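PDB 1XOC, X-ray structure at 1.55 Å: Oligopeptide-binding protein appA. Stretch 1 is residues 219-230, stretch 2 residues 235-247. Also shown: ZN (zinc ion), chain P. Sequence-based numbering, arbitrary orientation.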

# COMPACT_ATOMS: atom_id res chain seq x y z
N TYR A 219 -3.65 16.68 7.95
CA TYR A 219 -3.50 15.93 6.71
C TYR A 219 -4.43 16.60 5.73
O TYR A 219 -5.62 16.41 5.79
N LYS A 220 -3.86 17.40 4.84
CA LYS A 220 -4.63 18.28 4.00
C LYS A 220 -4.81 17.66 2.63
O LYS A 220 -3.84 17.37 1.96
N VAL A 221 -6.05 17.47 2.23
CA VAL A 221 -6.34 16.79 0.99
C VAL A 221 -6.33 17.75 -0.18
O VAL A 221 -7.12 18.68 -0.24
N ILE A 222 -5.41 17.51 -1.10
CA ILE A 222 -5.24 18.36 -2.26
C ILE A 222 -5.10 17.46 -3.49
O ILE A 222 -3.99 17.11 -3.86
N PRO A 223 -6.20 17.07 -4.14
CA PRO A 223 -6.09 16.10 -5.25
C PRO A 223 -5.68 16.73 -6.58
O PRO A 223 -6.44 16.72 -7.57
N ASP A 224 -4.49 17.32 -6.56
CA ASP A 224 -3.88 18.03 -7.64
C ASP A 224 -2.45 18.33 -7.23
O ASP A 224 -2.21 19.22 -6.41
N ALA A 225 -1.50 17.57 -7.75
CA ALA A 225 -0.11 17.66 -7.32
C ALA A 225 0.45 19.07 -7.57
O ALA A 225 1.24 19.55 -6.78
N ASN A 226 0.02 19.71 -8.65
CA ASN A 226 0.53 21.05 -8.97
C ASN A 226 0.05 22.07 -7.94
O ASN A 226 0.81 22.94 -7.52
N ALA A 227 -1.21 21.93 -7.53
CA ALA A 227 -1.77 22.80 -6.50
C ALA A 227 -1.06 22.60 -5.17
O ALA A 227 -0.84 23.58 -4.46
N ALA A 228 -0.69 21.36 -4.84
CA ALA A 228 -0.02 21.06 -3.60
C ALA A 228 1.37 21.68 -3.62
O ALA A 228 1.84 22.19 -2.62
N GLU A 229 2.04 21.59 -4.76
CA GLU A 229 3.35 22.24 -4.91
C GLU A 229 3.27 23.75 -4.72
O GLU A 229 4.09 24.35 -4.02
N ALA A 230 2.26 24.36 -5.32
CA ALA A 230 2.00 25.79 -5.09
C ALA A 230 1.74 26.13 -3.62
O ALA A 230 2.19 27.17 -3.14
N GLY A 235 3.67 28.21 1.82
CA GLY A 235 3.64 27.92 3.25
C GLY A 235 2.31 27.46 3.79
O GLY A 235 2.15 27.33 5.00
N ASP A 236 1.37 27.15 2.92
CA ASP A 236 0.07 26.64 3.33
C ASP A 236 0.12 25.15 3.71
O ASP A 236 -0.71 24.68 4.47
N ILE A 237 1.09 24.42 3.15
CA ILE A 237 1.50 23.13 3.67
C ILE A 237 3.00 23.20 3.88
O ILE A 237 3.68 24.04 3.28
N ASN A 238 3.51 22.32 4.73
CA ASN A 238 4.94 22.31 5.02
C ASN A 238 5.57 20.94 4.99
O ASN A 238 6.75 20.81 5.38
N PHE A 239 4.85 19.93 4.51
CA PHE A 239 5.41 18.58 4.34
C PHE A 239 4.72 17.93 3.15
O PHE A 239 3.48 17.90 3.10
N PHE A 240 5.49 17.44 2.18
CA PHE A 240 4.91 16.94 0.93
C PHE A 240 5.91 16.10 0.17
O PHE A 240 7.09 16.43 0.14
N ASN A 241 5.42 15.04 -0.49
CA ASN A 241 6.20 14.23 -1.43
C ASN A 241 6.16 14.88 -2.80
O ASN A 241 5.19 14.74 -3.55
N VAL A 242 7.19 15.65 -3.09
CA VAL A 242 7.25 16.43 -4.32
C VAL A 242 7.50 15.54 -5.52
O VAL A 242 8.47 14.77 -5.53
N PRO A 243 6.68 15.66 -6.58
CA PRO A 243 6.99 14.94 -7.82
C PRO A 243 8.39 15.24 -8.34
O PRO A 243 8.84 16.38 -8.27
N ALA A 244 9.07 14.25 -8.91
CA ALA A 244 10.44 14.45 -9.40
C ALA A 244 10.60 15.60 -10.39
O ALA A 244 11.61 16.31 -10.38
N THR A 245 9.60 15.79 -11.25
CA THR A 245 9.64 16.84 -12.24
C THR A 245 9.64 18.24 -11.62
O THR A 245 10.09 19.19 -12.24
N ASP A 246 9.17 18.34 -10.37
CA ASP A 246 9.15 19.62 -9.65
C ASP A 246 10.30 19.80 -8.66
O ASP A 246 10.31 20.77 -7.90
N TYR A 247 11.27 18.88 -8.65
CA TYR A 247 12.37 18.95 -7.68
C TYR A 247 13.14 20.27 -7.74
O TYR A 247 13.36 20.92 -6.71

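What joins the start of stretch 2 to the strand of stretch 1? At G235 the positive phi closes a Schellman motif, and the chain then turns D236 toward stretch 1 (chi1 m). The polar link here is indirect: K220, extended with all four chi angles t, lies with NZ 4.2 Å from D236 O, and water 1 fills the gap. The O of water 1 accepts from K220 NZ at 2.7 Å and donates to D236 O at 2.7 Å.

How does I237 fill the space between strand and helix? With chi1 p and chi2 t, it points toward stretch 1 and touches both elements. Its CG2 meets K220 CD at 3.8 Å and I222 CD1 at 4.0 Å, I222 being m, t. Its CD1 reaches the helix, 4.3 Å from A228 CB and 3.4 Å from A228 O.

What does the F240 ring rest against? Its t rotamer brings the ring to the helix, where the small A228 side chain allows close approach: A228 CB sits over one face, 3.8 Å from the ring centroid in a CH-pi contact. At the ring edge E229 OE2 comes within 3.0 Å of F240 CE2.

Where does the E229 carboxylate end up? Its CB points sideways, but the m, m side chain carries OE2 to V242 and P243, 3.1 Å from V242 CG1 and 3.2 Å from P243 CD. No hydrogen bond crosses between the stretches, and this buried oxygen has no polar partner in the model.

What closes the contact beyond V242? P243 CG packs on A225 CB at 4.1 Å, and D246 (chi1 m) brings OD1 to 3.8 Å from E229 CG. At the helix start, D224 OD1 caps A227 N at 3.0 Å, while D224 OD2 binds zinc at 2.2 Å; water 2 is also a ligand, 2.1 Å from ZN through its O.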

# COMPACT_ATOMS: atom_id res chain seq x y z
CB TYR A 219 -3.92 14.48 6.94
CG TYR A 219 -3.45 13.42 5.96
CD1 TYR A 219 -4.29 12.93 4.99
CD2 TYR A 219 -2.20 12.87 6.06
CE1 TYR A 219 -3.89 11.95 4.14
CE2 TYR A 219 -1.79 11.88 5.21
CZ TYR A 219 -2.63 11.42 4.25
OH TYR A 219 -2.24 10.43 3.38
CB LYS A 220 -3.95 19.64 3.89
CG LYS A 220 -4.81 20.69 3.20
CD LYS A 220 -4.16 22.05 3.22
CE LYS A 220 -5.07 23.07 2.57
NZ LYS A 220 -4.42 24.39 2.53
CB VAL A 221 -7.69 16.06 1.06
CG1 VAL A 221 -7.89 15.26 -0.17
CG2 VAL A 221 -7.75 15.17 2.27
CB ILE A 222 -4.00 19.27 -2.12
CG1 ILE A 222 -3.98 19.98 -0.75
CG2 ILE A 222 -3.93 20.28 -3.26
CD1 ILE A 222 -2.69 20.71 -0.49
CB PRO A 223 -7.46 15.46 -5.27
CG PRO A 223 -8.33 16.60 -4.99
CD PRO A 223 -7.62 17.43 -3.92
CB ASP A 224 -4.62 19.34 -7.88
CG ASP A 224 -4.01 20.15 -8.98
OD1 ASP A 224 -2.80 20.06 -9.27
OD2 ASP A 224 -4.78 20.91 -9.56
CB ALA A 225 0.74 16.61 -8.04
CB ASN A 226 0.13 21.49 -10.38
CG ASN A 226 0.87 20.73 -11.49
OD1 ASN A 226 0.47 20.80 -12.67
ND2 ASN A 226 1.95 20.05 -11.14
CB ALA A 227 -3.29 22.57 -6.35
CB ALA A 228 0.10 19.57 -3.41
CB GLU A 229 3.98 21.88 -6.25
CG GLU A 229 4.44 20.46 -6.27
CD GLU A 229 5.41 20.16 -5.15
OE1 GLU A 229 6.04 21.12 -4.61
OE2 GLU A 229 5.57 18.97 -4.79
CB ALA A 230 0.84 26.25 -5.93
CB ASP A 236 -0.96 26.90 2.22
CG ASP A 236 -1.22 28.38 2.02
OD1 ASP A 236 -1.44 29.05 3.04
OD2 ASP A 236 -1.15 28.86 0.86
CB ILE A 237 1.13 21.93 2.74
CG1 ILE A 237 1.85 21.98 1.39
CG2 ILE A 237 -0.39 21.89 2.52
CD1 ILE A 237 1.60 20.77 0.49
CB ASN A 238 5.23 23.06 6.33
CG ASN A 238 4.49 22.49 7.52
OD1 ASN A 238 4.08 21.36 7.54
ND2 ASN A 238 4.34 23.31 8.55
CB PHE A 239 5.20 17.77 5.62
CG PHE A 239 5.98 16.47 5.67
CD1 PHE A 239 5.48 15.32 5.03
CD2 PHE A 239 7.21 16.39 6.32
CE1 PHE A 239 6.17 14.13 5.07
CE2 PHE A 239 7.95 15.19 6.35
CZ PHE A 239 7.44 14.05 5.70
CB PHE A 240 4.44 18.13 0.06
CG PHE A 240 3.63 17.71 -1.13
CD1 PHE A 240 2.50 16.94 -0.96
CD2 PHE A 240 4.04 17.99 -2.41
CE1 PHE A 240 1.76 16.53 -2.07
CE2 PHE A 240 3.30 17.54 -3.53
CZ PHE A 240 2.19 16.82 -3.35
CB ASN A 241 5.61 12.82 -1.51
CG ASN A 241 6.50 11.83 -2.27
OD1 ASN A 241 7.54 12.18 -2.86
ND2 ASN A 241 6.07 10.57 -2.27
CB VAL A 242 8.42 17.46 -4.25
CG1 VAL A 242 8.53 18.25 -5.53
CG2 VAL A 242 8.24 18.35 -3.02
CB PRO A 243 5.96 15.49 -8.81
CG PRO A 243 4.82 15.92 -7.97
CD PRO A 243 5.44 16.45 -6.71
CB ALA A 244 10.98 13.19 -10.04
CB THR A 245 8.46 16.72 -13.25
OG1 THR A 245 7.22 16.66 -12.55
CG2 THR A 245 8.58 15.45 -14.07
CB ASP A 246 7.82 19.76 -8.90
CG ASP A 246 6.63 19.84 -9.84
OD1 ASP A 246 5.66 19.10 -9.63
OD2 ASP A 246 6.67 20.65 -10.78
CB TYR A 247 13.35 17.79 -7.88
CG TYR A 247 14.37 17.73 -6.78
CD1 TYR A 247 15.47 18.58 -6.77
CD2 TYR A 247 14.22 16.84 -5.74
CE1 TYR A 247 16.40 18.53 -5.73
CE2 TYR A 247 15.14 16.78 -4.71
CZ TYR A 247 16.24 17.63 -4.72
OH TYR A 247 17.15 17.59 -3.70
ZN ZN P . -4.01 22.15 -11.15
O HOH W 1 -3.36 25.22 4.88
O HOH W 2 -2.94 20.98 -12.58